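Local coordinates for protein endoglucanase A (Clostridium cellulolyticum, PDB 1EDG) that probably hydrolyses internal beta-1,4-glucosidic bonds of cellulose, as an endoglucanase of glycoside hydrolase family 5, at residues A[140-145]-A[200-205]. Sequence-based numbering, arbitrary orientation.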
ATOM      1  N   SER A 140     -23.980   7.680   2.936  1.00 12.70           N
ATOM      2  CA  SER A 140     -23.569   7.056   1.688  1.00 13.24           C
ATOM      3  C   SER A 140     -22.232   6.324   1.834  1.00 12.41           C
ATOM      4  O   SER A 140     -22.044   5.242   1.267  1.00 12.98           O
ATOM      5  CB  SER A 140     -23.493   8.101   0.572  1.00 12.71           C
ATOM      6  OG  SER A 140     -22.823   9.269   1.013  1.00 14.00           O
ATOM      7  N   SER A 141     -21.319   6.909   2.607  1.00 11.45           N
ATOM      8  CA  SER A 141     -20.001   6.311   2.835  1.00 12.06           C
ATOM      9  C   SER A 141     -20.121   4.933   3.468  1.00 12.56           C
ATOM     10  O   SER A 141     -19.482   3.981   3.013  1.00 12.73           O
ATOM     11  CB  SER A 141     -19.128   7.219   3.705  1.00 10.69           C
ATOM     12  OG  SER A 141     -18.833   8.442   3.042  1.00 12.43           O
ATOM     13  N   LYS A 142     -20.953   4.816   4.499  1.00 11.98           N
ATOM     14  CA  LYS A 142     -21.163   3.535   5.164  1.00 13.09           C
ATOM     15  C   LYS A 142     -21.763   2.531   4.199  1.00 12.37           C
ATOM     16  O   LYS A 142     -21.365   1.365   4.182  1.00 11.48           O
ATOM     17  CB  LYS A 142     -22.100   3.688   6.360  1.00 15.89           C
ATOM     18  CG  LYS A 142     -21.468   4.316   7.582  1.00 21.31           C
ATOM     19  CD  LYS A 142     -22.534   4.608   8.633  1.00 24.37           C
ATOM     20  CE  LYS A 142     -21.992   4.423  10.033  1.00 27.80           C
ATOM     21  NZ  LYS A 142     -21.834   2.971  10.342  1.00 28.77           N
ATOM     22  N   LYS A 143     -22.729   2.975   3.397  1.00 12.36           N
ATOM     23  CA  LYS A 143     -23.370   2.078   2.442  1.00 11.92           C
ATOM     24  C   LYS A 143     -22.361   1.578   1.418  1.00 10.32           C
ATOM     25  O   LYS A 143     -22.357   0.393   1.074  1.00 11.59           O
ATOM     26  CB  LYS A 143     -24.540   2.762   1.736  0.70 13.11           C
ATOM     27  CG  LYS A 143     -25.579   3.322   2.684  0.70 19.66           C
ATOM     28  CD  LYS A 143     -25.978   2.308   3.755  0.70 22.56           C
ATOM     29  CE  LYS A 143     -26.765   2.961   4.899  0.70 24.61           C
ATOM     30  NZ  LYS A 143     -25.983   3.981   5.677  0.70 21.93           N
ATOM     31  N   TYR A 144     -21.489   2.469   0.957  1.00  9.67           N
ATOM     32  CA  TYR A 144     -20.476   2.102  -0.028  1.00 10.69           C
ATOM     33  C   TYR A 144     -19.506   1.048   0.522  1.00  9.85           C
ATOM     34  O   TYR A 144     -19.349  -0.035  -0.055  1.00  9.08           O
ATOM     35  CB  TYR A 144     -19.697   3.340  -0.492  1.00 10.98           C
ATOM     36  CG  TYR A 144     -18.683   3.033  -1.579  1.00 13.16           C
ATOM     37  CD1 TYR A 144     -19.095   2.825  -2.897  1.00 13.55           C
ATOM     38  CD2 TYR A 144     -17.326   2.880  -1.279  1.00 13.66           C
ATOM     39  CE1 TYR A 144     -18.188   2.465  -3.891  1.00 13.78           C
ATOM     40  CE2 TYR A 144     -16.406   2.518  -2.269  1.00 14.76           C
ATOM     41  CZ  TYR A 144     -16.850   2.311  -3.571  1.00 14.48           C
ATOM     42  OH  TYR A 144     -15.970   1.934  -4.558  1.00 15.04           O
ATOM     43  N   ILE A 145     -18.881   1.368   1.652  1.00 11.33           N
ATOM     44  CA  ILE A 145     -17.916   0.478   2.294  1.00 11.57           C
ATOM     45  C   ILE A 145     -18.503  -0.896   2.636  1.00 11.20           C
ATOM     46  O   ILE A 145     -17.901  -1.928   2.335  1.00 11.84           O
ATOM     47  CB  ILE A 145     -17.300   1.155   3.569  1.00 12.74           C
ATOM     48  CG1 ILE A 145     -16.376   2.313   3.172  1.00 12.94           C
ATOM     49  CG2 ILE A 145     -16.543   0.137   4.428  1.00 13.06           C
ATOM     50  CD1 ILE A 145     -15.121   1.903   2.387  1.00 12.76           C
ATOM     51  N   ASN A 200     -13.469   2.297   9.217  1.00  9.41           N
ATOM     52  CA  ASN A 200     -12.582   1.150   9.420  1.00  8.53           C
ATOM     53  C   ASN A 200     -13.345   0.084  10.210  1.00  8.70           C
ATOM     54  O   ASN A 200     -13.266  -1.112   9.916  1.00  9.41           O
ATOM     55  CB  ASN A 200     -11.319   1.569  10.183  1.00  8.57           C
ATOM     56  CG  ASN A 200     -10.213   2.046   9.266  1.00  9.23           C
ATOM     57  OD1 ASN A 200     -10.072   1.554   8.143  1.00 11.29           O
ATOM     58  ND2 ASN A 200      -9.405   2.983   9.743  1.00  7.85           N
ATOM     59  N   GLN A 201     -14.113   0.532  11.203  1.00  9.32           N
ATOM     60  CA  GLN A 201     -14.911  -0.365  12.027  1.00  9.16           C
ATOM     61  C   GLN A 201     -15.979  -1.076  11.184  1.00  9.14           C
ATOM     62  O   GLN A 201     -16.175  -2.285  11.315  1.00 10.55           O
ATOM     63  CB  GLN A 201     -15.561   0.410  13.180  1.00  9.53           C
ATOM     64  CG  GLN A 201     -16.302  -0.469  14.160  1.00  9.97           C
ATOM     65  CD  GLN A 201     -15.384  -1.424  14.901  1.00 11.45           C
ATOM     66  OE1 GLN A 201     -14.617  -1.005  15.766  1.00 14.04           O
ATOM     67  NE2 GLN A 201     -15.459  -2.702  14.571  1.00  9.69           N
ATOM     68  N   ASP A 202     -16.655  -0.333  10.310  1.00 10.14           N
ATOM     69  CA  ASP A 202     -17.686  -0.921   9.445  1.00 11.67           C
ATOM     70  C   ASP A 202     -17.074  -1.968   8.504  1.00 10.69           C
ATOM     71  O   ASP A 202     -17.661  -3.025   8.279  1.00 11.56           O
ATOM     72  CB  ASP A 202     -18.396   0.165   8.627  1.00 12.85           C
ATOM     73  CG  ASP A 202     -19.251   1.088   9.491  1.00 18.17           C
ATOM     74  OD1 ASP A 202     -19.846   0.610  10.481  1.00 20.22           O
ATOM     75  OD2 ASP A 202     -19.327   2.295   9.181  1.00 18.67           O
ATOM     76  N   PHE A 203     -15.899  -1.652   7.961  1.00 10.06           N
ATOM     77  CA  PHE A 203     -15.161  -2.544   7.063  1.00  9.72           C
ATOM     78  C   PHE A 203     -14.886  -3.874   7.773  1.00  9.86           C
ATOM     79  O   PHE A 203     -15.196  -4.949   7.245  1.00  9.67           O
ATOM     80  CB  PHE A 203     -13.854  -1.853   6.631  1.00  8.77           C
ATOM     81  CG  PHE A 203     -12.747  -2.795   6.223  1.00  9.85           C
ATOM     82  CD1 PHE A 203     -12.917  -3.695   5.173  1.00  8.38           C
ATOM     83  CD2 PHE A 203     -11.527  -2.763   6.888  1.00  9.99           C
ATOM     84  CE1 PHE A 203     -11.882  -4.552   4.790  1.00 10.11           C
ATOM     85  CE2 PHE A 203     -10.483  -3.612   6.517  1.00 10.28           C
ATOM     86  CZ  PHE A 203     -10.660  -4.511   5.464  1.00 10.14           C
ATOM     87  N   VAL A 204     -14.332  -3.793   8.982  1.00  9.59           N
ATOM     88  CA  VAL A 204     -14.028  -4.988   9.768  1.00  9.11           C
ATOM     89  C   VAL A 204     -15.292  -5.798  10.083  1.00  9.47           C
ATOM     90  O   VAL A 204     -15.340  -7.007   9.846  1.00  9.83           O
ATOM     91  CB  VAL A 204     -13.294  -4.611  11.090  1.00  9.57           C
ATOM     92  CG1 VAL A 204     -13.080  -5.849  11.958  1.00  7.48           C
ATOM     93  CG2 VAL A 204     -11.957  -3.950  10.772  1.00  9.51           C
ATOM     94  N   ASN A 205     -16.327  -5.128  10.586  1.00 10.56           N
ATOM     95  CA  ASN A 205     -17.582  -5.801  10.924  1.00 11.48           C
ATOM     96  C   ASN A 205     -18.195  -6.540   9.747  1.00 10.21           C
ATOM     97  O   ASN A 205     -18.629  -7.688   9.888  1.00 11.01           O
ATOM     98  CB  ASN A 205     -18.591  -4.806  11.498  1.00 12.99           C
ATOM     99  CG  ASN A 205     -18.215  -4.338  12.892  1.00 15.85           C
ATOM    100  OD1 ASN A 205     -17.361  -4.938  13.543  1.00 17.26           O
ATOM    101  ND2 ASN A 205     -18.836  -3.263  13.349  1.00 16.61           N
TER
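Lys142 and Asp202 form a salt bridge between helices 138-155 and 187-209. The ammonium Lys142 NZ lies 2.8 Å from Asp202 OD2, approaching from the syn side but 25° out of the carboxylate plane; a second, weak hydrogen bond of 3.1 Å joins Lys142 NZ to Asp202 OD1. The grip is therefore bidentate but uneven. Asp202 OD2 also lies against the lysine methylenes: chi1 (-76°) sets Lys142 CG beside the backbone N, 3.4 Å from Asp202 OD2, and later bends at chi3 and chi4 bring CE and NZ round to the same oxygen. The two side chains cross at about a right angle.

One turn further along the first helix, Ile145 makes the apolar half of the contact. The methyl Ile145 CG2 rests 4.0 Å from Phe203 CB, thus against the root of that side chain and not its ring. With CG anti to the backbone N (chi1 155°), the phenylalanine ring is carried away from Ile145, towards Trp149 and Leu219 of strand 219-222. The ion pair is partly exposed, whereas Ile145 and Phe203 are buried. Such pairing, polar outside and apolar beneath, here joins neighbouring helices of the (beta/alpha)8 TIM barrel, those following strands 116-120 and 163-166.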